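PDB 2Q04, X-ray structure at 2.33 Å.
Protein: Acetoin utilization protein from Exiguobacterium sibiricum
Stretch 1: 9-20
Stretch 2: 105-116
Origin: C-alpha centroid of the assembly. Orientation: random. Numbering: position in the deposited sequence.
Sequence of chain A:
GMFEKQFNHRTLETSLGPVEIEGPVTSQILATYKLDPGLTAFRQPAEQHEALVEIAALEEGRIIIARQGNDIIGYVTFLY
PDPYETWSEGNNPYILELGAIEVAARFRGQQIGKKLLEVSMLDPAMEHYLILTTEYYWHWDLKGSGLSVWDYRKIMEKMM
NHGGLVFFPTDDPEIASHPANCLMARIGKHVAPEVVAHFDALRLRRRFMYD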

ATOM      1  N   HIS A   9       2.575 -16.855   3.083  1.00 55.92           N
ATOM      2  CA  HIS A   9       1.494 -17.326   2.238  1.00 55.29           C
ATOM      3  C   HIS A   9       0.288 -17.759   3.049  1.00 54.95           C
ATOM      4  O   HIS A   9       0.421 -18.439   4.052  1.00 54.53           O
ATOM      5  CB  HIS A   9       1.970 -18.512   1.390  1.00 55.19           C
ATOM      6  CG  HIS A   9       0.857 -19.272   0.741  1.00 54.66           C
ATOM      7  ND1 HIS A   9       0.137 -20.242   1.401  1.00 52.55           N
ATOM      8  CD2 HIS A   9       0.313 -19.177  -0.495  1.00 54.71           C
ATOM      9  CE1 HIS A   9      -0.805 -20.707   0.603  1.00 53.79           C
ATOM     10  NE2 HIS A   9      -0.714 -20.081  -0.556  1.00 52.93           N
ATOM     11  N   ARG A  10      -0.894 -17.372   2.586  1.00 55.04           N
ATOM     12  CA  ARG A  10      -2.152 -17.887   3.120  1.00 55.22           C
ATOM     13  C   ARG A  10      -3.131 -18.073   1.958  1.00 55.41           C
ATOM     14  O   ARG A  10      -3.075 -17.339   0.964  1.00 55.63           O
ATOM     15  CB  ARG A  10      -2.752 -16.919   4.149  1.00 55.39           C
ATOM     16  CG  ARG A  10      -1.893 -16.685   5.400  1.00 56.09           C
ATOM     17  CD  ARG A  10      -1.863 -17.886   6.302  1.00 56.93           C
ATOM     18  NE  ARG A  10      -1.261 -17.574   7.606  1.00 58.23           N
ATOM     19  CZ  ARG A  10       0.059 -17.538   7.851  1.00 57.54           C
ATOM     20  NH1 ARG A  10       0.936 -17.774   6.881  1.00 57.93           N
ATOM     21  NH2 ARG A  10       0.501 -17.252   9.076  1.00 58.39           N
ATOM     22  N   THR A  11      -3.988 -19.079   2.062  1.00 55.06           N
ATOM     23  CA  THR A  11      -5.034 -19.289   1.080  1.00 54.67           C
ATOM     24  C   THR A  11      -6.333 -18.697   1.593  1.00 54.97           C
ATOM     25  O   THR A  11      -6.802 -19.052   2.659  1.00 55.69           O
ATOM     26  CB  THR A  11      -5.241 -20.771   0.788  1.00 55.06           C
ATOM     27  OG1 THR A  11      -4.054 -21.311   0.195  1.00 53.88           O
ATOM     28  CG2 THR A  11      -6.426 -20.977  -0.166  1.00 53.87           C
ATOM     29  N   LEU A  12      -6.880 -17.753   0.845  1.00 55.85           N
ATOM     30  CA  LEU A  12      -8.128 -17.118   1.206  1.00 55.23           C
ATOM     31  C   LEU A  12      -9.228 -17.707   0.361  1.00 55.87           C
ATOM     32  O   LEU A  12      -9.102 -17.798  -0.857  1.00 55.49           O
ATOM     33  CB  LEU A  12      -8.046 -15.596   0.973  1.00 55.05           C
ATOM     34  CG  LEU A  12      -9.293 -14.788   1.362  1.00 54.08           C
ATOM     35  CD1 LEU A  12      -9.628 -14.994   2.827  1.00 56.87           C
ATOM     36  CD2 LEU A  12      -9.107 -13.316   1.062  1.00 53.89           C
ATOM     37  N   GLU A  13     -10.280 -18.174   1.011  1.00 56.51           N
ATOM     38  CA  GLU A  13     -11.432 -18.676   0.303  1.00 57.38           C
ATOM     39  C   GLU A  13     -12.332 -17.524  -0.043  1.00 57.11           C
ATOM     40  O   GLU A  13     -12.379 -16.524   0.684  1.00 57.54           O
ATOM     41  CB  GLU A  13     -12.177 -19.707   1.147  1.00 57.59           C
ATOM     42  CG  GLU A  13     -11.449 -21.072   1.238  1.00 58.32           C
ATOM     43  CD  GLU A  13     -12.138 -22.036   2.168  1.00 59.73           C
ATOM     44  OE1 GLU A  13     -12.649 -21.583   3.214  1.00 66.33           O
ATOM     45  OE2 GLU A  13     -12.161 -23.253   1.866  1.00 64.13           O
ATOM     46  N   THR A  14     -12.968 -17.608  -1.209  1.00 56.83           N
ATOM     47  CA  THR A  14     -13.891 -16.566  -1.671  1.00 56.23           C
ATOM     48  C   THR A  14     -15.048 -17.214  -2.422  1.00 56.45           C
ATOM     49  O   THR A  14     -15.086 -18.439  -2.589  1.00 56.77           O
ATOM     50  CB  THR A  14     -13.183 -15.536  -2.633  1.00 55.32           C
ATOM     51  OG1 THR A  14     -13.076 -16.091  -3.941  1.00 54.13           O
ATOM     52  CG2 THR A  14     -11.800 -15.168  -2.129  1.00 55.08           C
ATOM     53  N   SER A  15     -15.975 -16.390  -2.896  1.00 56.81           N
ATOM     54  CA  SER A  15     -17.094 -16.866  -3.708  1.00 56.92           C
ATOM     55  C   SER A  15     -16.603 -17.300  -5.095  1.00 57.29           C
ATOM     56  O   SER A  15     -17.296 -18.006  -5.812  1.00 57.52           O
ATOM     57  CB  SER A  15     -18.148 -15.766  -3.844  1.00 56.83           C
ATOM     58  OG  SER A  15     -17.550 -14.534  -4.207  1.00 55.92           O
ATOM     59  N   LEU A  16     -15.418 -16.826  -5.470  1.00 58.23           N
ATOM     60  CA  LEU A  16     -14.774 -17.222  -6.721  1.00 58.58           C
ATOM     61  C   LEU A  16     -13.523 -18.062  -6.424  1.00 58.50           C
ATOM     62  O   LEU A  16     -12.904 -18.609  -7.332  1.00 56.99           O
ATOM     63  CB  LEU A  16     -14.356 -15.967  -7.500  1.00 58.61           C
ATOM     64  CG  LEU A  16     -15.420 -14.873  -7.630  1.00 58.13           C
ATOM     65  CD1 LEU A  16     -14.841 -13.665  -8.298  1.00 58.22           C
ATOM     66  CD2 LEU A  16     -16.631 -15.387  -8.404  1.00 58.34           C
ATOM     67  N   GLY A  17     -13.200 -18.187  -5.130  1.00 59.24           N
ATOM     68  CA  GLY A  17     -11.880 -18.638  -4.677  1.00 58.39           C
ATOM     69  C   GLY A  17     -11.634 -20.085  -4.897  1.00 57.99           C
ATOM     70  O   GLY A  17     -12.413 -20.744  -5.553  1.00 59.05           O
ATOM     71  N   PRO A  18     -10.559 -20.619  -4.291  1.00 56.90           N
ATOM     72  CA  PRO A  18      -9.674 -19.921  -3.344  1.00 55.98           C
ATOM     73  C   PRO A  18      -8.630 -19.028  -4.010  1.00 54.35           C
ATOM     74  O   PRO A  18      -8.258 -19.247  -5.158  1.00 53.45           O
ATOM     75  CB  PRO A  18      -8.982 -21.077  -2.591  1.00 56.71           C
ATOM     76  CG  PRO A  18      -9.437 -22.374  -3.305  1.00 56.95           C
ATOM     77  CD  PRO A  18     -10.099 -21.984  -4.559  1.00 56.45           C
ATOM     78  N   VAL A  19      -8.113 -18.079  -3.246  1.00 54.30           N
ATOM     79  CA  VAL A  19      -7.128 -17.120  -3.749  1.00 54.53           C
ATOM     80  C   VAL A  19      -5.861 -17.214  -2.916  1.00 53.98           C
ATOM     81  O   VAL A  19      -5.917 -17.205  -1.692  1.00 53.78           O
ATOM     82  CB  VAL A  19      -7.680 -15.637  -3.679  1.00 54.40           C
ATOM     83  CG1 VAL A  19      -6.663 -14.661  -4.235  1.00 54.19           C
ATOM     84  CG2 VAL A  19      -9.006 -15.517  -4.430  1.00 52.73           C
ATOM     85  N   GLU A  20      -4.719 -17.315  -3.583  1.00 53.86           N
ATOM     86  CA  GLU A  20      -3.450 -17.413  -2.888  1.00 54.05           C
ATOM     87  C   GLU A  20      -2.904 -16.030  -2.610  1.00 54.84           C
ATOM     88  O   GLU A  20      -2.694 -15.217  -3.537  1.00 54.46           O
ATOM     89  CB  GLU A  20      -2.445 -18.235  -3.694  1.00 53.42           C
ATOM     90  CG  GLU A  20      -2.996 -19.566  -4.195  1.00 52.93           C
ATOM     91  CD  GLU A  20      -3.743 -20.346  -3.117  1.00 51.71           C
ATOM     92  OE1 GLU A  20      -3.248 -20.413  -1.971  1.00 49.08           O
ATOM     93  OE2 GLU A  20      -4.826 -20.893  -3.420  1.00 46.81           O
TER
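Stretch 2, residues 105-116: ARFRGQQIGKKL

Stretch 1 is a hairpin-like segment. Residues 9-12 form a strand, 13-18 a loop, and 19-20 the start of a second strand. The two strands pair through Leu12 and Val19: Leu12 N donates to Val19 O at 2.8 Å, and Val19 N donates to Leu12 O at 2.6 Å. Within the loop, Gly17 N donates to Thr14 O at 3.2 Å, and Leu16 N donates to the side-chain atom Thr14 OG1 at 2.9 Å. The peptide bond before Pro18 is cis.

Stretch 2 begins with a 3-10 segment, residues 105-107. A type II beta turn follows from Phe107 to Gln110, with a weak hydrogen bond from Gln110 N to Phe107 O at 3.4 Å. Gly109 has phi 88° and psi 1°. At these angles a CB would be jammed against the carbonyl oxygen of Arg108, so the position calls for glycine. Gln111 has a positive phi of 61° and takes the N-cap position. The helix starts at Ile112 and continues beyond Leu116. Leu116 N donates to Ile112 O at 2.7 Å.

Strand 9-12 and helix 112-116 run in nearly opposite directions. Their axes make an angle of 166° and approach to 10.2 Å. In the register of the two backbones, Leu12 CA lies 7.6 Å from Ile112 CA, Thr14 CA 5.9 Å from Gln110 CA, and Leu16 CA 7.6 Å from Phe107 CA. The backbones are thus nearer at Thr14 and Gln110 than at the other two pairs. Together the stretches bury 549 Å² between them.

At the helix end, Leu12 points toward stretch 2 and packs on the first turn. Its CD2 lies 3.9 Å from Ile112 CG1 and 3.9 Å from Lys115 CG. The same Leu12 CD2 is 3.7 Å from Gln110 O and 3.7 Å from Gln111 O. The aliphatic part of Lys115 therefore helps cover Leu12. The end of the chain reaches Arg10, with Lys115 NZ 4.0 Å from Arg10 CB. Arg10 starts out toward stretch 2, but its end leads away, and Arg10 NH1 donates to His9 O at 3.0 Å.

In the middle, the side chain of Gln110 points toward the loop and lies against Thr14 and Ser15. Its amide is probably turned over in the model, so the roles of its two end atoms are left open. Water 1 joins the backbones here; its O donates to Glu13 O at 2.6 Å and to Gln110 O at 2.7 Å.

At the other end, the Phe107 ring meets Leu16 and Thr14 of the loop and Val19 of the second strand. Leu16 CD1 sits over one face of the ring, 3.7 Å from the ring centroid and 12° off the normal, a CH-pi contact. Thr14 OG1 approaches the ring edge, 4.1 Å from Phe107 CE1. Val19 CG2 lies 3.9 Å from Phe107 CE1. Leu16 CD1 also reaches Arg106, at 3.6 Å from Arg106 O and 4.0 Å from Arg106 CG.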

ATOM      1  N   ALA A 105     -12.443  -5.613  -9.485  1.00 57.56           N
ATOM      2  CA  ALA A 105     -13.800  -5.263  -9.022  1.00 57.92           C
ATOM      3  C   ALA A 105     -14.667  -6.486  -8.651  1.00 58.00           C
ATOM      4  O   ALA A 105     -15.382  -6.462  -7.646  1.00 57.87           O
ATOM      5  CB  ALA A 105     -14.507  -4.422 -10.081  1.00 58.23           C
ATOM      6  N   ARG A 106     -14.597  -7.542  -9.458  1.00 57.97           N
ATOM      7  CA  ARG A 106     -15.425  -8.737  -9.225  1.00 58.30           C
ATOM      8  C   ARG A 106     -15.043  -9.473  -7.928  1.00 57.74           C
ATOM      9  O   ARG A 106     -15.809 -10.308  -7.435  1.00 57.01           O
ATOM     10  CB  ARG A 106     -15.349  -9.698 -10.423  1.00 57.68           C
ATOM     11  CG  ARG A 106     -14.023 -10.427 -10.571  1.00 58.62           C
ATOM     12  CD  ARG A 106     -14.091 -11.455 -11.716  1.00 60.10           C
ATOM     13  NE  ARG A 106     -12.893 -12.300 -11.779  1.00 63.66           N
ATOM     14  CZ  ARG A 106     -11.725 -11.918 -12.302  1.00 64.43           C
ATOM     15  NH1 ARG A 106     -11.575 -10.682 -12.788  1.00 65.22           N
ATOM     16  NH2 ARG A 106     -10.693 -12.765 -12.314  1.00 63.42           N
ATOM     17  N   PHE A 107     -13.856  -9.162  -7.389  1.00 57.79           N
ATOM     18  CA  PHE A 107     -13.386  -9.761  -6.124  1.00 58.16           C
ATOM     19  C   PHE A 107     -13.644  -8.852  -4.906  1.00 59.22           C
ATOM     20  O   PHE A 107     -13.257  -9.182  -3.778  1.00 59.21           O
ATOM     21  CB  PHE A 107     -11.893 -10.092  -6.215  1.00 57.57           C
ATOM     22  CG  PHE A 107     -11.607 -11.371  -6.918  1.00 57.11           C
ATOM     23  CD1 PHE A 107     -11.666 -12.580  -6.237  1.00 57.44           C
ATOM     24  CD2 PHE A 107     -11.299 -11.382  -8.264  1.00 57.66           C
ATOM     25  CE1 PHE A 107     -11.411 -13.774  -6.890  1.00 57.07           C
ATOM     26  CE2 PHE A 107     -11.043 -12.578  -8.921  1.00 57.11           C
ATOM     27  CZ  PHE A 107     -11.103 -13.771  -8.232  1.00 57.32           C
ATOM     28  N   ARG A 108     -14.309  -7.727  -5.131  1.00 60.23           N
ATOM     29  CA  ARG A 108     -14.601  -6.799  -4.055  1.00 60.93           C
ATOM     30  C   ARG A 108     -15.581  -7.427  -3.081  1.00 60.75           C
ATOM     31  O   ARG A 108     -16.457  -8.190  -3.481  1.00 60.42           O
ATOM     32  CB  ARG A 108     -15.181  -5.495  -4.613  1.00 61.65           C
ATOM     33  N   GLY A 109     -15.398  -7.137  -1.791  1.00 60.93           N
ATOM     34  CA  GLY A 109     -16.291  -7.656  -0.740  1.00 60.56           C
ATOM     35  C   GLY A 109     -15.878  -9.026  -0.195  1.00 60.52           C
ATOM     36  O   GLY A 109     -16.544  -9.574   0.688  1.00 60.61           O
ATOM     37  N   GLN A 110     -14.771  -9.571  -0.717  1.00 60.04           N
ATOM     38  CA  GLN A 110     -14.276 -10.880  -0.286  1.00 59.54           C
ATOM     39  C   GLN A 110     -13.103 -10.733   0.701  1.00 59.95           C
ATOM     40  O   GLN A 110     -12.413 -11.711   1.012  1.00 60.45           O
ATOM     41  CB  GLN A 110     -13.845 -11.702  -1.494  1.00 59.06           C
ATOM     42  CG  GLN A 110     -14.962 -11.964  -2.494  1.00 58.30           C
ATOM     43  CD  GLN A 110     -16.141 -12.737  -1.888  1.00 59.48           C
ATOM     44  OE1 GLN A 110     -17.297 -12.427  -2.152  1.00 63.18           O
ATOM     45  NE2 GLN A 110     -15.838 -13.735  -1.061  1.00 55.33           N
ATOM     46  N   GLN A 111     -12.887  -9.504   1.181  1.00 59.42           N
ATOM     47  CA  GLN A 111     -11.873  -9.220   2.212  1.00 59.09           C
ATOM     48  C   GLN A 111     -10.447  -9.570   1.771  1.00 57.80           C
ATOM     49  O   GLN A 111      -9.597  -9.938   2.594  1.00 58.30           O
ATOM     50  CB  GLN A 111     -12.229  -9.934   3.523  1.00 59.30           C
ATOM     51  CG  GLN A 111     -13.632  -9.590   4.032  1.00 62.49           C
ATOM     52  CD  GLN A 111     -13.802  -9.855   5.511  1.00 65.81           C
ATOM     53  OE1 GLN A 111     -13.502 -10.948   6.000  1.00 72.16           O
ATOM     54  NE2 GLN A 111     -14.302  -8.869   6.229  1.00 68.36           N
ATOM     55  N   ILE A 112     -10.171  -9.383   0.495  1.00 56.47           N
ATOM     56  CA  ILE A 112      -8.850  -9.643  -0.037  1.00 56.59           C
ATOM     57  C   ILE A 112      -7.859  -8.589   0.423  1.00 57.11           C
ATOM     58  O   ILE A 112      -6.723  -8.913   0.773  1.00 57.04           O
ATOM     59  CB  ILE A 112      -8.871  -9.715  -1.573  1.00 56.39           C
ATOM     60  CG1 ILE A 112      -9.553 -11.027  -2.009  1.00 57.11           C
ATOM     61  CG2 ILE A 112      -7.434  -9.621  -2.142  1.00 53.85           C
ATOM     62  CD1 ILE A 112      -9.726 -11.172  -3.477  1.00 58.26           C
ATOM     63  N   GLY A 113      -8.294  -7.321   0.426  1.00 57.28           N
ATOM     64  CA  GLY A 113      -7.453  -6.220   0.895  1.00 56.92           C
ATOM     65  C   GLY A 113      -6.950  -6.465   2.299  1.00 56.47           C
ATOM     66  O   GLY A 113      -5.761  -6.351   2.565  1.00 54.78           O
ATOM     67  N   LYS A 114      -7.874  -6.822   3.195  1.00 57.25           N
ATOM     68  CA  LYS A 114      -7.535  -7.149   4.584  1.00 58.20           C
ATOM     69  C   LYS A 114      -6.418  -8.188   4.651  1.00 58.47           C
ATOM     70  O   LYS A 114      -5.427  -7.995   5.355  1.00 59.48           O
ATOM     71  CB  LYS A 114      -8.782  -7.680   5.339  1.00 58.83           C
ATOM     72  CG  LYS A 114      -9.815  -6.604   5.709  1.00 60.36           C
ATOM     73  N   LYS A 115      -6.582  -9.289   3.915  1.00 58.15           N
ATOM     74  CA  LYS A 115      -5.595 -10.382   3.927  1.00 58.08           C
ATOM     75  C   LYS A 115      -4.316  -9.994   3.258  1.00 57.20           C
ATOM     76  O   LYS A 115      -3.248 -10.427   3.652  1.00 57.83           O
ATOM     77  CB  LYS A 115      -6.156 -11.626   3.250  1.00 57.97           C
ATOM     78  CG  LYS A 115      -6.828 -12.575   4.184  1.00 61.59           C
ATOM     79  CD  LYS A 115      -5.813 -13.384   4.992  1.00 61.27           C
ATOM     80  CE  LYS A 115      -6.504 -14.425   5.852  1.00 63.03           C
ATOM     81  NZ  LYS A 115      -5.540 -15.334   6.506  1.00 66.03           N
ATOM     82  N   LEU A 116      -4.431  -9.273   2.170  1.00 56.99           N
ATOM     83  CA  LEU A 116      -3.276  -8.753   1.486  1.00 56.97           C
ATOM     84  C   LEU A 116      -2.394  -8.013   2.499  1.00 57.47           C
ATOM     85  O   LEU A 116      -1.177  -8.205   2.533  1.00 57.40           O
ATOM     86  CB  LEU A 116      -3.725  -7.796   0.383  1.00 56.78           C
ATOM     87  CG  LEU A 116      -3.158  -7.959  -1.024  1.00 56.20           C
ATOM     88  CD1 LEU A 116      -2.975  -9.362  -1.398  1.00 56.12           C
ATOM     89  CD2 LEU A 116      -4.097  -7.271  -2.014  1.00 57.84           C
TER
HETATM   90  O   HOH W   1     -13.072 -14.249   1.823  1.00 51.36           O